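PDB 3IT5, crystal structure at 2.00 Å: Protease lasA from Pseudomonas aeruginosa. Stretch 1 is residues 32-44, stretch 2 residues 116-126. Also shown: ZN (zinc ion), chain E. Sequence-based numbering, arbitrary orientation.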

ATOM      1  N   TYR A  32       5.598  -6.188  10.684  1.00 12.05           N
ATOM      2  CA  TYR A  32       5.162  -4.891  10.169  1.00 10.97           C
ATOM      3  C   TYR A  32       4.978  -4.979   8.651  1.00 10.25           C
ATOM      4  O   TYR A  32       5.827  -4.543   7.870  1.00  9.56           O
ATOM      5  N   SER A  33       3.842  -5.551   8.263  1.00  9.46           N
ATOM      6  CA  SER A  33       3.532  -5.906   6.881  1.00  8.82           C
ATOM      7  C   SER A  33       2.899  -4.790   6.064  1.00  8.31           C
ATOM      8  O   SER A  33       2.842  -4.886   4.840  1.00  8.26           O
ATOM      9  N   SER A  34       2.408  -3.753   6.739  1.00  7.83           N
ATOM     10  CA  SER A  34       1.541  -2.768   6.094  1.00  7.27           C
ATOM     11  C   SER A  34       1.990  -1.324   6.302  1.00  7.18           C
ATOM     12  O   SER A  34       2.659  -1.000   7.287  1.00  7.16           O
ATOM     13  N   PHE A  35       1.616  -0.467   5.359  1.00  6.89           N
ATOM     14  CA  PHE A  35       1.659   0.974   5.565  1.00  7.07           C
ATOM     15  C   PHE A  35       0.454   1.631   4.908  1.00  6.82           C
ATOM     16  O   PHE A  35      -0.085   1.121   3.920  1.00  7.34           O
ATOM     17  N   ASP A  36       0.018   2.745   5.481  1.00  6.47           N
ATOM     18  CA  ASP A  36      -1.118   3.476   4.947  1.00  6.22           C
ATOM     19  C   ASP A  36      -0.629   4.622   4.082  1.00  6.30           C
ATOM     20  O   ASP A  36       0.505   5.074   4.227  1.00  5.87           O
ATOM     21  N   ALA A  37      -1.488   5.070   3.172  1.00  6.27           N
ATOM     22  CA  ALA A  37      -1.175   6.184   2.296  1.00  6.57           C
ATOM     23  C   ALA A  37      -2.450   6.893   1.877  1.00  6.78           C
ATOM     24  O   ALA A  37      -3.472   6.261   1.603  1.00  6.71           O
ATOM     25  N   SER A  38      -2.377   8.218   1.851  1.00  6.98           N
ATOM     26  CA  SER A  38      -3.485   9.046   1.419  1.00  7.29           C
ATOM     27  C   SER A  38      -2.900  10.301   0.795  1.00  7.44           C
ATOM     28  O   SER A  38      -1.885  10.822   1.277  1.00  7.62           O
ATOM     29  N   TYR A  39      -3.527  10.782  -0.275  1.00  7.59           N
ATOM     30  CA  TYR A  39      -3.082  12.022  -0.909  1.00  7.64           C
ATOM     31  C   TYR A  39      -2.956  13.149   0.115  1.00  7.76           C
ATOM     32  O   TYR A  39      -1.894  13.762   0.225  1.00  7.80           O
ATOM     33  N   ASP A  40      -4.030  13.397   0.869  1.00  7.88           N
ATOM     34  CA  ASP A  40      -4.092  14.543   1.787  1.00  8.29           C
ATOM     35  C   ASP A  40      -4.463  14.232   3.247  1.00  8.25           C
ATOM     36  O   ASP A  40      -4.427  15.133   4.083  1.00  8.41           O
ATOM     37  N   TRP A  41      -4.802  12.972   3.544  1.00  8.12           N
ATOM     38  CA  TRP A  41      -5.258  12.534   4.885  1.00  7.99           C
ATOM     39  C   TRP A  41      -6.403  13.387   5.469  1.00  8.13           C
ATOM     40  O   TRP A  41      -6.258  13.986   6.543  1.00  7.99           O
ATOM     41  N   PRO A  42      -7.558  13.422   4.777  1.00  8.20           N
ATOM     42  CA  PRO A  42      -8.598  14.386   5.106  1.00  8.19           C
ATOM     43  C   PRO A  42      -9.666  13.819   6.049  1.00  8.17           C
ATOM     44  O   PRO A  42      -9.500  12.720   6.590  1.00  8.13           O
ATOM     45  N   ARG A  43     -10.747  14.573   6.233  1.00  8.08           N
ATOM     46  CA  ARG A  43     -11.911  14.108   6.980  1.00  8.12           C
ATOM     47  C   ARG A  43     -12.753  13.188   6.097  1.00  7.81           C
ATOM     48  O   ARG A  43     -12.599  13.188   4.872  1.00  7.55           O
ATOM     49  N   TRP A  44     -13.644  12.410   6.711  1.00  7.49           N
ATOM     50  CA  TRP A  44     -14.632  11.635   5.953  1.00  7.61           C
ATOM     51  C   TRP A  44     -15.500  12.572   5.111  1.00  7.72           C
ATOM     52  O   TRP A  44     -15.642  13.758   5.429  1.00  7.58           O
ATOM     53  N   SER A 116     -10.705   3.157  11.785  1.00  5.65           N
ATOM     54  CA  SER A 116     -10.043   4.086  10.859  1.00  5.62           C
ATOM     55  C   SER A 116     -10.195   5.534  11.307  1.00  5.56           C
ATOM     56  O   SER A 116     -11.283   5.961  11.708  1.00  5.66           O
ATOM     57  N   THR A 117      -9.093   6.276  11.219  1.00  5.48           N
ATOM     58  CA  THR A 117      -9.040   7.690  11.597  1.00  5.43           C
ATOM     59  C   THR A 117      -9.680   8.594  10.538  1.00  5.34           C
ATOM     60  O   THR A 117     -10.164   9.684  10.844  1.00  5.21           O
ATOM     61  N   GLY A 118      -9.677   8.127   9.293  1.00  5.44           N
ATOM     62  CA  GLY A 118     -10.186   8.892   8.150  1.00  5.52           C
ATOM     63  C   GLY A 118      -9.803   8.182   6.862  1.00  5.40           C
ATOM     64  O   GLY A 118      -9.184   7.119   6.916  1.00  5.69           O
ATOM     65  N   PRO A 119     -10.163   8.758   5.698  1.00  5.44           N
ATOM     66  CA  PRO A 119      -9.858   8.129   4.403  1.00  5.14           C
ATOM     67  C   PRO A 119      -8.362   7.857   4.192  1.00  4.93           C
ATOM     68  O   PRO A 119      -7.537   8.765   4.333  1.00  4.61           O
ATOM     69  N   HIS A 120      -8.044   6.605   3.862  1.00  4.63           N
ATOM     70  CA  HIS A 120      -6.686   6.167   3.518  1.00  4.34           C
ATOM     71  C   HIS A 120      -6.708   4.754   2.921  1.00  4.34           C
ATOM     72  O   HIS A 120      -7.711   4.043   3.018  1.00  4.17           O
ATOM     73  N   LEU A 121      -5.601   4.366   2.293  1.00  4.51           N
ATOM     74  CA  LEU A 121      -5.400   2.980   1.882  1.00  4.41           C
ATOM     75  C   LEU A 121      -4.494   2.245   2.876  1.00  4.27           C
ATOM     76  O   LEU A 121      -3.394   2.709   3.179  1.00  4.30           O
ATOM     77  N   HIS A 122      -4.974   1.109   3.377  1.00  4.16           N
ATOM     78  CA  HIS A 122      -4.164   0.173   4.155  1.00  4.14           C
ATOM     79  C   HIS A 122      -3.630  -0.887   3.184  1.00  3.99           C
ATOM     80  O   HIS A 122      -4.402  -1.603   2.549  1.00  3.82           O
ATOM     81  N   PHE A 123      -2.305  -0.969   3.076  1.00  3.95           N
ATOM     82  CA  PHE A 123      -1.639  -1.719   2.004  1.00  3.93           C
ATOM     83  C   PHE A 123      -0.606  -2.696   2.575  1.00  3.85           C
ATOM     84  O   PHE A 123       0.343  -2.279   3.235  1.00  3.90           O
ATOM     85  N   SER A 124      -0.793  -3.990   2.310  1.00  4.08           N
ATOM     86  CA  SER A 124      -0.001  -5.048   2.963  1.00  4.36           C
ATOM     87  C   SER A 124       0.792  -5.947   2.013  1.00  4.39           C
ATOM     88  O   SER A 124       0.335  -6.268   0.918  1.00  4.55           O
ATOM     89  N   LEU A 125       1.963  -6.378   2.473  1.00  4.58           N
ATOM     90  CA  LEU A 125       2.831  -7.282   1.723  1.00  4.66           C
ATOM     91  C   LEU A 125       2.663  -8.728   2.183  1.00  4.88           C
ATOM     92  O   LEU A 125       2.779  -9.033   3.375  1.00  4.66           O
ATOM     93  N   LEU A 126       2.401  -9.611   1.224  1.00  5.26           N
ATOM     94  CA  LEU A 126       2.219 -11.034   1.494  1.00  5.88           C
ATOM     95  C   LEU A 126       3.157 -11.917   0.681  1.00  6.51           C
ATOM     96  O   LEU A 126       3.810 -11.458  -0.258  1.00  6.38           O
TER

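The strongest polar feature joining the two stretches is the zinc ion, held by one side chain from each strand. Asp 36 OD1 lies 2.0 Å from ZN and His 122 ND1 2.2 Å from ZN; water 2 (2.1 Å from ZN) and one atom from elsewhere in the structure complete the set. Asp 36 (chi1 m) and His 122 (chi1 t) form a non-hydrogen-bonded antiparallel pair, so both project from the same face of the sheet and can converge on one metal. Carboxylate and imidazole suit the place because each offers a lone pair to zinc. Asp 36 OD1 and His 122 ND1, 3.4 Å apart, are therefore fellow ligands rather than hydrogen-bond partners. The zinc-bound water also reaches His 120, whose NE2 is 2.8 Å from its oxygen. The ring of His 120 (chi1 p) is steadied at its other nitrogen, where ND1 donates to Gly 118 O at 2.7 Å.

On the same face, Ser 34 and Ser 124, both m, bring their hydroxyls together: Ser 34 OG to Ser 124 OG is 2.6 Å, a short hydrogen bond. Ser 33 OG (chi1 p) joins Ser 34 OG at 3.0 Å. Small side chains fit here, where the paired CA atoms are only 4.2 Å apart. Alternating with these pairs, the hydrogen-bonded pairs of the backbone ladder fix the register, with Leu 121 N donating to Ala 37 O at 2.9 Å and Phe 35 N to Phe 123 O at 3.1 Å.

The opposite face is apolar. Phe 123 (chi1 t) directs its ring edge toward the face of Phe 35 (chi1 p), with CD2 of Phe 123 3.5 Å from CE2 of Phe 35 and the planes at 76°. Ala 37 and Leu 121 (t, p) continue this face.

Beyond the strands, the loops pack through rings. Trp 41 (chi1 m) starts with its CA-to-CB bond pointing away, yet its indole comes back against His 120, whose CB lies over the face of the six-membered ring, 3.6 Å from Trp 41 CH2, while the two rings barely overlap. Trp 44 (chi1 m) presents one indole face to Gly 118 and Pro 119: Gly 118 CA is 3.5 Å from Trp 44 CZ2, and Pro 119 CD is 3.7 Å from Trp 44 CE3. Glycine suits this spot, since an ideal CB on Gly 118 would sit 2.9 Å from Pro 42 O, a clash. Pro 119 CB also lies 4.1 Å from Pro 42 CD, while water 1 bridges the carbonyls of the two prolines, donating to Pro 42 O at 2.9 Å and Pro 119 O at 2.8 Å.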

ATOM      1  CB  TYR A  32       6.158  -3.789  10.556  1.00 11.09           C
ATOM      2  CG  TYR A  32       6.307  -3.531  12.052  1.00 11.16           C
ATOM      3  CD1 TYR A  32       5.631  -4.305  13.001  1.00 11.29           C
ATOM      4  CD2 TYR A  32       7.156  -2.529  12.515  1.00 11.41           C
ATOM      5  CE1 TYR A  32       5.785  -4.070  14.361  1.00 11.21           C
ATOM      6  CE2 TYR A  32       7.317  -2.290  13.872  1.00 11.27           C
ATOM      7  CZ  TYR A  32       6.630  -3.062  14.787  1.00 11.44           C
ATOM      8  OH  TYR A  32       6.797  -2.824  16.129  1.00 11.76           O
ATOM      9  CB  SER A  33       2.561  -7.086   6.871  1.00  8.74           C
ATOM     10  OG  SER A  33       1.307  -6.682   7.389  1.00  8.50           O
ATOM     11  CB  SER A  34       0.099  -2.919   6.604  1.00  7.23           C
ATOM     12  OG  SER A  34      -0.324  -4.277   6.629  1.00  6.55           O
ATOM     13  CB  PHE A  35       2.993   1.596   5.112  1.00  6.82           C
ATOM     14  CG  PHE A  35       3.167   1.693   3.618  1.00  7.12           C
ATOM     15  CD1 PHE A  35       2.727   2.819   2.921  1.00  7.21           C
ATOM     16  CD2 PHE A  35       3.816   0.683   2.915  1.00  6.98           C
ATOM     17  CE1 PHE A  35       2.905   2.924   1.540  1.00  7.35           C
ATOM     18  CE2 PHE A  35       4.007   0.779   1.539  1.00  7.16           C
ATOM     19  CZ  PHE A  35       3.551   1.899   0.846  1.00  7.31           C
ATOM     20  CB  ASP A  36      -2.013   3.999   6.072  1.00  6.19           C
ATOM     21  CG  ASP A  36      -2.468   2.904   7.016  1.00  5.99           C
ATOM     22  OD1 ASP A  36      -2.738   1.773   6.552  1.00  6.11           O
ATOM     23  OD2 ASP A  36      -2.564   3.172   8.231  1.00  6.88           O
ATOM     24  CB  ALA A  37      -0.391   5.715   1.074  1.00  6.53           C
ATOM     25  CB  SER A  38      -4.369   9.411   2.611  1.00  7.01           C
ATOM     26  OG  SER A  38      -5.490  10.171   2.208  1.00  7.47           O
ATOM     27  CB  TYR A  39      -4.007  12.443  -2.067  1.00  7.66           C
ATOM     28  CG  TYR A  39      -3.845  13.905  -2.448  1.00  7.50           C
ATOM     29  CD1 TYR A  39      -2.682  14.358  -3.064  1.00  7.64           C
ATOM     30  CD2 TYR A  39      -4.846  14.835  -2.168  1.00  7.82           C
ATOM     31  CE1 TYR A  39      -2.516  15.703  -3.397  1.00  8.52           C
ATOM     32  CE2 TYR A  39      -4.694  16.185  -2.496  1.00  8.27           C
ATOM     33  CZ  TYR A  39      -3.527  16.609  -3.115  1.00  8.87           C
ATOM     34  OH  TYR A  39      -3.361  17.937  -3.446  1.00  9.05           O
ATOM     35  CB  ASP A  40      -5.028  15.632   1.228  1.00  8.47           C
ATOM     36  CG  ASP A  40      -6.371  15.082   0.754  1.00  9.03           C
ATOM     37  OD1 ASP A  40      -6.620  13.863   0.896  1.00  9.47           O
ATOM     38  OD2 ASP A  40      -7.178  15.874   0.219  1.00 10.19           O
ATOM     39  CB  TRP A  41      -4.080  12.434   5.871  1.00  7.91           C
ATOM     40  CG  TRP A  41      -3.207  11.230   5.647  1.00  7.57           C
ATOM     41  CD1 TRP A  41      -2.092  11.161   4.862  1.00  7.58           C
ATOM     42  CD2 TRP A  41      -3.380   9.923   6.215  1.00  6.98           C
ATOM     43  NE1 TRP A  41      -1.561   9.893   4.901  1.00  6.56           N
ATOM     44  CE2 TRP A  41      -2.330   9.113   5.726  1.00  6.55           C
ATOM     45  CE3 TRP A  41      -4.317   9.358   7.093  1.00  6.74           C
ATOM     46  CZ2 TRP A  41      -2.192   7.768   6.081  1.00  6.38           C
ATOM     47  CZ3 TRP A  41      -4.177   8.015   7.448  1.00  6.20           C
ATOM     48  CH2 TRP A  41      -3.125   7.237   6.938  1.00  6.22           C
ATOM     49  CB  PRO A  42      -9.215  14.662   3.740  1.00  8.20           C
ATOM     50  CG  PRO A  42      -9.135  13.317   3.040  1.00  8.28           C
ATOM     51  CD  PRO A  42      -7.985  12.547   3.667  1.00  8.22           C
ATOM     52  CB  ARG A  43     -12.760  15.301   7.428  1.00  8.28           C
ATOM     53  CG  ARG A  43     -13.410  15.112   8.776  1.00  9.82           C
ATOM     54  CD  ARG A  43     -14.836  15.630   8.815  1.00 12.44           C
ATOM     55  NE  ARG A  43     -15.634  14.873   9.779  1.00 14.59           N
ATOM     56  CZ  ARG A  43     -16.252  15.386  10.842  1.00 15.78           C
ATOM     57  NH1 ARG A  43     -16.202  16.688  11.109  1.00 15.52           N
ATOM     58  NH2 ARG A  43     -16.940  14.583  11.640  1.00 16.27           N
ATOM     59  CB  TRP A  44     -15.516  10.793   6.886  1.00  7.46           C
ATOM     60  CG  TRP A  44     -14.772   9.729   7.656  1.00  7.22           C
ATOM     61  CD1 TRP A  44     -14.564   9.690   9.009  1.00  7.49           C
ATOM     62  CD2 TRP A  44     -14.143   8.554   7.121  1.00  6.48           C
ATOM     63  NE1 TRP A  44     -13.847   8.565   9.348  1.00  7.18           N
ATOM     64  CE2 TRP A  44     -13.577   7.850   8.210  1.00  7.24           C
ATOM     65  CE3 TRP A  44     -14.009   8.023   5.829  1.00  7.14           C
ATOM     66  CZ2 TRP A  44     -12.877   6.646   8.045  1.00  6.92           C
ATOM     67  CZ3 TRP A  44     -13.308   6.829   5.664  1.00  7.10           C
ATOM     68  CH2 TRP A  44     -12.755   6.153   6.770  1.00  7.25           C
ATOM     69  CB  SER A 116     -10.582   3.932   9.428  1.00  5.77           C
ATOM     70  OG  SER A 116     -10.055   4.938   8.573  1.00  5.87           O
ATOM     71  CB  THR A 117      -7.575   8.149  11.817  1.00  5.54           C
ATOM     72  OG1 THR A 117      -6.835   7.976  10.606  1.00  5.05           O
ATOM     73  CG2 THR A 117      -6.904   7.336  12.926  1.00  5.73           C
ATOM     74  CB  PRO A 119     -10.352   9.161   3.382  1.00  5.18           C
ATOM     75  CG  PRO A 119     -11.401   9.938   4.106  1.00  5.54           C
ATOM     76  CD  PRO A 119     -10.941  10.002   5.534  1.00  5.36           C
ATOM     77  CB  HIS A 120      -5.759   6.205   4.744  1.00  4.40           C
ATOM     78  CG  HIS A 120      -6.090   5.187   5.796  1.00  4.00           C
ATOM     79  ND1 HIS A 120      -7.066   5.386   6.748  1.00  4.72           N
ATOM     80  CD2 HIS A 120      -5.569   3.962   6.046  1.00  4.10           C
ATOM     81  CE1 HIS A 120      -7.137   4.328   7.535  1.00  3.76           C
ATOM     82  NE2 HIS A 120      -6.236   3.451   7.134  1.00  3.61           N
ATOM     83  CB  LEU A 121      -4.800   2.911   0.472  1.00  4.02           C
ATOM     84  CG  LEU A 121      -4.193   1.566   0.040  1.00  3.98           C
ATOM     85  CD1 LEU A 121      -5.270   0.529  -0.281  1.00  3.29           C
ATOM     86  CD2 LEU A 121      -3.246   1.748  -1.139  1.00  3.37           C
ATOM     87  CB  HIS A 122      -5.013  -0.433   5.286  1.00  4.21           C
ATOM     88  CG  HIS A 122      -4.394  -1.614   5.971  1.00  4.78           C
ATOM     89  ND1 HIS A 122      -3.567  -1.493   7.067  1.00  5.80           N
ATOM     90  CD2 HIS A 122      -4.519  -2.942   5.740  1.00  5.49           C
ATOM     91  CE1 HIS A 122      -3.197  -2.694   7.471  1.00  5.97           C
ATOM     92  NE2 HIS A 122      -3.751  -3.592   6.676  1.00  5.24           N
ATOM     93  CB  PHE A 123      -1.010  -0.710   1.029  1.00  3.81           C
ATOM     94  CG  PHE A 123      -0.003  -1.293   0.080  1.00  4.26           C
ATOM     95  CD1 PHE A 123      -0.410  -2.031  -1.027  1.00  4.23           C
ATOM     96  CD2 PHE A 123       1.359  -1.057   0.263  1.00  4.35           C
ATOM     97  CE1 PHE A 123       0.522  -2.550  -1.922  1.00  4.13           C
ATOM     98  CE2 PHE A 123       2.303  -1.574  -0.629  1.00  4.10           C
ATOM     99  CZ  PHE A 123       1.883  -2.323  -1.720  1.00  4.39           C
ATOM    100  CB  SER A 124      -0.909  -5.932   3.818  1.00  4.27           C
ATOM    101  OG  SER A 124      -1.742  -5.155   4.658  1.00  4.53           O
ATOM    102  CB  LEU A 125       4.298  -6.847   1.851  1.00  4.58           C
ATOM    103  CG  LEU A 125       5.393  -7.568   1.050  1.00  4.22           C
ATOM    104  CD1 LEU A 125       5.218  -7.399  -0.456  1.00  2.60           C
ATOM    105  CD2 LEU A 125       6.763  -7.054   1.486  1.00  4.51           C
ATOM    106  CB  LEU A 126       0.766 -11.457   1.241  1.00  5.87           C
ATOM    107  CG  LEU A 126      -0.302 -10.885   2.178  1.00  5.68           C
ATOM    108  CD1 LEU A 126      -0.755  -9.503   1.717  1.00  5.10           C
ATOM    109  CD2 LEU A 126      -1.481 -11.836   2.251  1.00  5.85           C
TER
HETATM  110 ZN    ZN E 183      -3.224   0.461   8.054  1.00 14.54          ZN
HETATM  111  O   HOH W   1      -7.597  10.528   6.510  1.00 14.95           O
HETATM  112  O   HOH W   2      -5.168   1.162   8.410  1.00 10.52           O